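Local coordinates for serine--tRNA ligase, cytoplasmic (Candida albicans, PDB 3QO8), which attaches serine to tRNA(Ser) in two steps, first activating the amino acid with ATP as seryl-adenylate and then passing it to the acceptor end of the tRNA, at residues A[117-131]-A[331-343]. Residues are numbered along the deposited sequence; the frame is centred on the assembly and turned at random.
With SSA (5'-O-(N-(L-seryl)-sulfamoyl)adenosine), chain D.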
# COMPACT_ATOMS: atom_id res chain seq x y z
N VAL A 117 20.22 -8.05 -28.97
CA VAL A 117 20.44 -9.42 -29.43
C VAL A 117 19.11 -10.11 -29.74
O VAL A 117 18.20 -10.10 -28.92
CB VAL A 117 21.20 -10.25 -28.38
CG1 VAL A 117 21.23 -11.74 -28.77
CG2 VAL A 117 22.62 -9.72 -28.22
N ASP A 118 19.02 -10.71 -30.92
CA ASP A 118 17.82 -11.41 -31.32
C ASP A 118 17.82 -12.86 -30.81
O ASP A 118 18.48 -13.72 -31.38
CB ASP A 118 17.69 -11.38 -32.85
CG ASP A 118 16.55 -12.24 -33.36
OD1 ASP A 118 15.77 -12.76 -32.54
OD2 ASP A 118 16.43 -12.38 -34.59
N SER A 119 17.07 -13.12 -29.75
CA SER A 119 17.03 -14.47 -29.18
C SER A 119 15.91 -14.61 -28.17
O SER A 119 15.46 -13.63 -27.59
CB SER A 119 18.35 -14.79 -28.48
OG SER A 119 18.31 -16.08 -27.90
N GLN A 120 15.47 -15.85 -27.95
CA GLN A 120 14.46 -16.13 -26.94
C GLN A 120 15.12 -16.68 -25.68
O GLN A 120 14.44 -16.98 -24.70
CB GLN A 120 13.45 -17.13 -27.48
CG GLN A 120 12.87 -16.75 -28.83
CD GLN A 120 12.06 -15.46 -28.78
OE1 GLN A 120 11.17 -15.30 -27.94
NE2 GLN A 120 12.37 -14.55 -29.68
N ASP A 121 16.44 -16.78 -25.70
CA ASP A 121 17.19 -17.44 -24.64
C ASP A 121 18.11 -16.47 -23.92
O ASP A 121 19.08 -15.98 -24.50
CB ASP A 121 18.00 -18.60 -25.23
CG ASP A 121 18.67 -19.46 -24.17
OD1 ASP A 121 18.67 -19.07 -22.98
OD2 ASP A 121 19.22 -20.52 -24.54
N GLU A 122 17.80 -16.20 -22.65
CA GLU A 122 18.58 -15.29 -21.81
C GLU A 122 20.05 -15.66 -21.74
O GLU A 122 20.88 -14.82 -21.38
CB GLU A 122 18.02 -15.23 -20.39
CG GLU A 122 16.68 -14.55 -20.26
CD GLU A 122 16.18 -14.56 -18.83
OE1 GLU A 122 17.00 -14.80 -17.92
OE2 GLU A 122 14.96 -14.34 -18.63
N GLU A 123 20.37 -16.92 -22.05
CA GLU A 123 21.77 -17.34 -22.11
C GLU A 123 22.52 -16.41 -23.06
O GLU A 123 23.74 -16.27 -22.95
CB GLU A 123 21.88 -18.78 -22.60
CG GLU A 123 21.45 -19.82 -21.58
CD GLU A 123 22.42 -19.92 -20.41
OE1 GLU A 123 21.95 -19.91 -19.25
OE2 GLU A 123 23.64 -20.00 -20.65
N ASN A 124 21.78 -15.78 -23.96
CA ASN A 124 22.37 -14.92 -24.99
C ASN A 124 22.33 -13.43 -24.66
O ASN A 124 22.65 -12.61 -25.52
CB ASN A 124 21.73 -15.19 -26.35
CG ASN A 124 22.03 -16.59 -26.87
OD1 ASN A 124 21.13 -17.38 -27.13
ND2 ASN A 124 23.31 -16.89 -27.02
N ASN A 125 21.89 -13.10 -23.44
CA ASN A 125 21.99 -11.73 -22.95
C ASN A 125 23.39 -11.21 -23.20
O ASN A 125 24.36 -11.93 -23.00
CB ASN A 125 21.71 -11.65 -21.45
CG ASN A 125 20.24 -11.82 -21.10
OD1 ASN A 125 19.38 -11.79 -21.98
ND2 ASN A 125 19.96 -11.96 -19.81
N GLU A 126 23.48 -9.96 -23.64
CA GLU A 126 24.77 -9.33 -23.86
C GLU A 126 25.42 -9.00 -22.53
O GLU A 126 24.78 -8.44 -21.64
CB GLU A 126 24.59 -8.06 -24.69
CG GLU A 126 25.82 -7.19 -24.79
CD GLU A 126 25.55 -5.89 -25.51
OE1 GLU A 126 24.39 -5.67 -25.93
OE2 GLU A 126 26.50 -5.08 -25.66
N LEU A 127 26.69 -9.35 -22.37
CA LEU A 127 27.41 -8.97 -21.16
C LEU A 127 28.01 -7.60 -21.42
O LEU A 127 29.01 -7.48 -22.12
CB LEU A 127 28.49 -9.99 -20.79
CG LEU A 127 29.32 -9.61 -19.55
CD1 LEU A 127 28.44 -9.49 -18.29
CD2 LEU A 127 30.47 -10.59 -19.31
N VAL A 128 27.37 -6.57 -20.88
CA VAL A 128 27.73 -5.19 -21.19
C VAL A 128 28.92 -4.71 -20.37
O VAL A 128 29.90 -4.21 -20.92
CB VAL A 128 26.52 -4.24 -20.98
CG1 VAL A 128 26.92 -2.79 -21.19
CG2 VAL A 128 25.38 -4.62 -21.92
N ARG A 129 28.85 -4.88 -19.05
CA ARG A 129 29.89 -4.40 -18.16
C ARG A 129 29.90 -5.24 -16.91
O ARG A 129 28.86 -5.79 -16.52
CB ARG A 129 29.65 -2.93 -17.77
CG ARG A 129 30.14 -1.91 -18.78
CD ARG A 129 29.93 -0.48 -18.28
NE ARG A 129 28.52 -0.14 -18.11
CZ ARG A 129 27.73 0.25 -19.10
NH1 ARG A 129 28.21 0.34 -20.34
NH2 ARG A 129 26.46 0.55 -18.86
N THR A 130 31.05 -5.32 -16.26
CA THR A 130 31.16 -5.96 -14.96
C THR A 130 31.87 -4.99 -14.02
O THR A 130 32.68 -4.19 -14.46
CB THR A 130 31.97 -7.28 -15.04
OG1 THR A 130 31.36 -8.15 -16.01
CG2 THR A 130 31.97 -7.98 -13.71
N TRP A 131 31.55 -5.06 -12.74
CA TRP A 131 32.22 -4.21 -11.76
C TRP A 131 32.40 -4.96 -10.44
O TRP A 131 31.50 -5.64 -9.99
CB TRP A 131 31.44 -2.91 -11.51
CG TRP A 131 32.16 -1.98 -10.56
CD1 TRP A 131 33.15 -1.08 -10.88
CD2 TRP A 131 31.96 -1.87 -9.14
NE1 TRP A 131 33.56 -0.42 -9.75
CE2 TRP A 131 32.85 -0.87 -8.67
CE3 TRP A 131 31.10 -2.49 -8.23
CZ2 TRP A 131 32.91 -0.51 -7.33
CZ3 TRP A 131 31.16 -2.12 -6.90
CH2 TRP A 131 32.07 -1.15 -6.46
N GLY A 331 29.12 -0.64 -2.60
CA GLY A 331 30.17 -1.65 -2.65
C GLY A 331 29.66 -3.03 -3.05
O GLY A 331 30.18 -4.05 -2.59
N LEU A 332 28.67 -3.07 -3.92
CA LEU A 332 28.07 -4.35 -4.32
C LEU A 332 28.55 -4.72 -5.73
O LEU A 332 28.32 -3.96 -6.67
CB LEU A 332 26.53 -4.28 -4.25
CG LEU A 332 25.94 -3.90 -2.88
CD1 LEU A 332 24.41 -3.73 -2.91
CD2 LEU A 332 26.33 -4.92 -1.81
N PRO A 333 29.21 -5.89 -5.88
CA PRO A 333 29.67 -6.30 -7.21
C PRO A 333 28.47 -6.53 -8.10
O PRO A 333 27.45 -6.99 -7.59
CB PRO A 333 30.39 -7.64 -6.97
CG PRO A 333 30.52 -7.79 -5.48
CD PRO A 333 29.42 -6.95 -4.87
N TYR A 334 28.56 -6.24 -9.39
CA TYR A 334 27.43 -6.45 -10.28
C TYR A 334 27.88 -6.65 -11.71
O TYR A 334 29.05 -6.45 -12.03
CB TYR A 334 26.44 -5.26 -10.21
CG TYR A 334 27.07 -3.96 -10.66
CD1 TYR A 334 27.18 -3.65 -12.01
CD2 TYR A 334 27.56 -3.04 -9.74
CE1 TYR A 334 27.78 -2.46 -12.44
CE2 TYR A 334 28.16 -1.84 -10.15
CZ TYR A 334 28.27 -1.57 -11.50
OH TYR A 334 28.86 -0.40 -11.91
N ARG A 335 26.95 -7.05 -12.57
CA ARG A 335 27.16 -6.97 -14.00
C ARG A 335 25.94 -6.31 -14.63
O ARG A 335 24.84 -6.38 -14.09
CB ARG A 335 27.36 -8.37 -14.60
CG ARG A 335 26.19 -9.32 -14.40
CD ARG A 335 26.43 -10.67 -15.12
NE ARG A 335 25.25 -11.53 -15.08
CZ ARG A 335 25.26 -12.84 -15.32
NH1 ARG A 335 26.40 -13.46 -15.61
NH2 ARG A 335 24.13 -13.54 -15.26
N VAL A 336 26.15 -5.65 -15.76
CA VAL A 336 25.06 -5.09 -16.56
C VAL A 336 24.89 -5.94 -17.82
O VAL A 336 25.87 -6.21 -18.53
CB VAL A 336 25.36 -3.64 -16.95
CG1 VAL A 336 24.24 -3.06 -17.84
CG2 VAL A 336 25.53 -2.78 -15.69
N VAL A 337 23.66 -6.36 -18.08
CA VAL A 337 23.39 -7.23 -19.22
C VAL A 337 22.33 -6.67 -20.15
O VAL A 337 21.33 -6.11 -19.70
CB VAL A 337 22.99 -8.67 -18.77
CG1 VAL A 337 24.12 -9.31 -17.96
CG2 VAL A 337 21.71 -8.64 -17.94
N GLY A 338 22.55 -6.84 -21.45
CA GLY A 338 21.59 -6.42 -22.45
C GLY A 338 20.60 -7.54 -22.69
O GLY A 338 20.95 -8.58 -23.25
N ILE A 339 19.35 -7.32 -22.28
CA ILE A 339 18.32 -8.35 -22.34
C ILE A 339 17.94 -8.72 -23.78
O ILE A 339 17.72 -7.84 -24.62
CB ILE A 339 17.06 -7.90 -21.54
CG1 ILE A 339 17.43 -7.60 -20.09
CG2 ILE A 339 15.97 -8.97 -21.60
CD1 ILE A 339 18.02 -8.81 -19.33
N VAL A 340 17.84 -10.02 -24.05
CA VAL A 340 17.51 -10.50 -25.40
C VAL A 340 16.11 -10.07 -25.83
O VAL A 340 15.23 -9.87 -24.99
CB VAL A 340 17.61 -12.05 -25.51
CG1 VAL A 340 19.06 -12.51 -25.35
CG2 VAL A 340 16.70 -12.73 -24.48
N SER A 341 15.91 -9.95 -27.14
CA SER A 341 14.64 -9.47 -27.68
C SER A 341 13.42 -10.22 -27.15
O SER A 341 12.38 -9.63 -26.93
CB SER A 341 14.65 -9.51 -29.21
OG SER A 341 15.00 -10.81 -29.67
N GLY A 342 13.57 -11.53 -26.95
CA GLY A 342 12.45 -12.37 -26.57
C GLY A 342 11.97 -12.18 -25.14
O GLY A 342 10.94 -12.72 -24.76
N GLU A 343 12.72 -11.40 -24.37
CA GLU A 343 12.41 -11.13 -22.97
C GLU A 343 12.03 -9.67 -22.70
O GLU A 343 11.95 -9.25 -21.54
CB GLU A 343 13.61 -11.51 -22.10
CG GLU A 343 13.91 -12.99 -22.10
CD GLU A 343 12.94 -13.76 -21.22
OE1 GLU A 343 12.84 -13.42 -20.02
OE2 GLU A 343 12.26 -14.67 -21.74
N10 SSA D . 37.03 3.58 -3.02
CA SSA D . 36.73 3.47 -1.61
CB SSA D . 35.82 4.62 -1.20
OG SSA D . 35.44 4.49 0.17
C9 SSA D . 36.05 2.15 -1.34
O9 SSA D . 35.75 1.83 -0.21
N8 SSA D . 35.79 1.39 -2.40
S1 SSA D . 34.92 0.05 -2.27
O1S SSA D . 34.54 -0.39 -3.59
O2S SSA D . 35.68 -0.97 -1.61
O5' SSA D . 33.66 0.35 -1.44
C5' SSA D . 32.51 0.96 -2.01
C4' SSA D . 31.64 1.50 -0.88
O4' SSA D . 30.99 0.44 -0.18
C3' SSA D . 32.48 2.23 0.16
O3' SSA D . 32.45 3.65 -0.07
C2' SSA D . 31.83 1.90 1.48
O2' SSA D . 30.90 2.92 1.84
C1' SSA D . 31.08 0.61 1.24
N9 SSA D . 31.86 -0.48 1.87
C8 SSA D . 32.64 -1.38 1.25
N7 SSA D . 33.19 -2.19 2.19
C5 SSA D . 32.76 -1.77 3.40
C6 SSA D . 32.98 -2.20 4.70
N6 SSA D . 33.79 -3.26 4.96
N1 SSA D . 32.37 -1.54 5.71
C2 SSA D . 31.57 -0.50 5.48
N3 SSA D . 31.34 -0.07 4.23
C4 SSA D . 31.92 -0.69 3.18
O HOH W 1 20.98 -7.47 -26.16
O HOH W 2 10.09 -15.35 -25.56
O HOH W 3 12.14 -15.54 -24.10
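Trp131 lies against Tyr334 where strand 126-131 ends against the start of the antiparallel strand 334-338, beside a bound seryl-sulfamoyl adenosine. Its CB sits over one face of the phenol ring, 3.4 Å from Tyr334 CZ, a CH-pi contact. Trp131 CG passes 3.9 Å from Tyr334 OH, which is hydrogen-bonded to Gln328 and Glu324 of helix 312-329. The five-membered ring is near parallel to the phenol (21°) but slid so far that they barely overlap; Trp131 CE3 comes 3.6 Å from Tyr334 CE2. At the indole edge Trp131 CZ3 meets Leu332 O at 3.4 Å. Trp131 CH2 lies 3.9 Å from SSA O1S. Chi1 of -177° turns the indole away from the backbone N, and its broad, flat and largely apolar surface suits a pocket wall. Next to it, Gly331 closes helix 312-329 in a Schellman motif, its positive phi well suited to glycine. Farther along, Val128 and Arg129 form a classic beta bulge opposite Val336, whose O accepts from both their N atoms. Just past the last strand pair, the side-chain carbonyl of Asn125 accepts from the backbone, Asn125 OD1 taking Val340 N at 3.1 Å. Strand 350-358 bonds to the other edge of 334-338, so 126-131 extends the catalytic-domain sheet, and helix 312-329 packs on the face carrying Arg129, Trp131 and Val336, where Glu324 forms a salt bridge with Arg129.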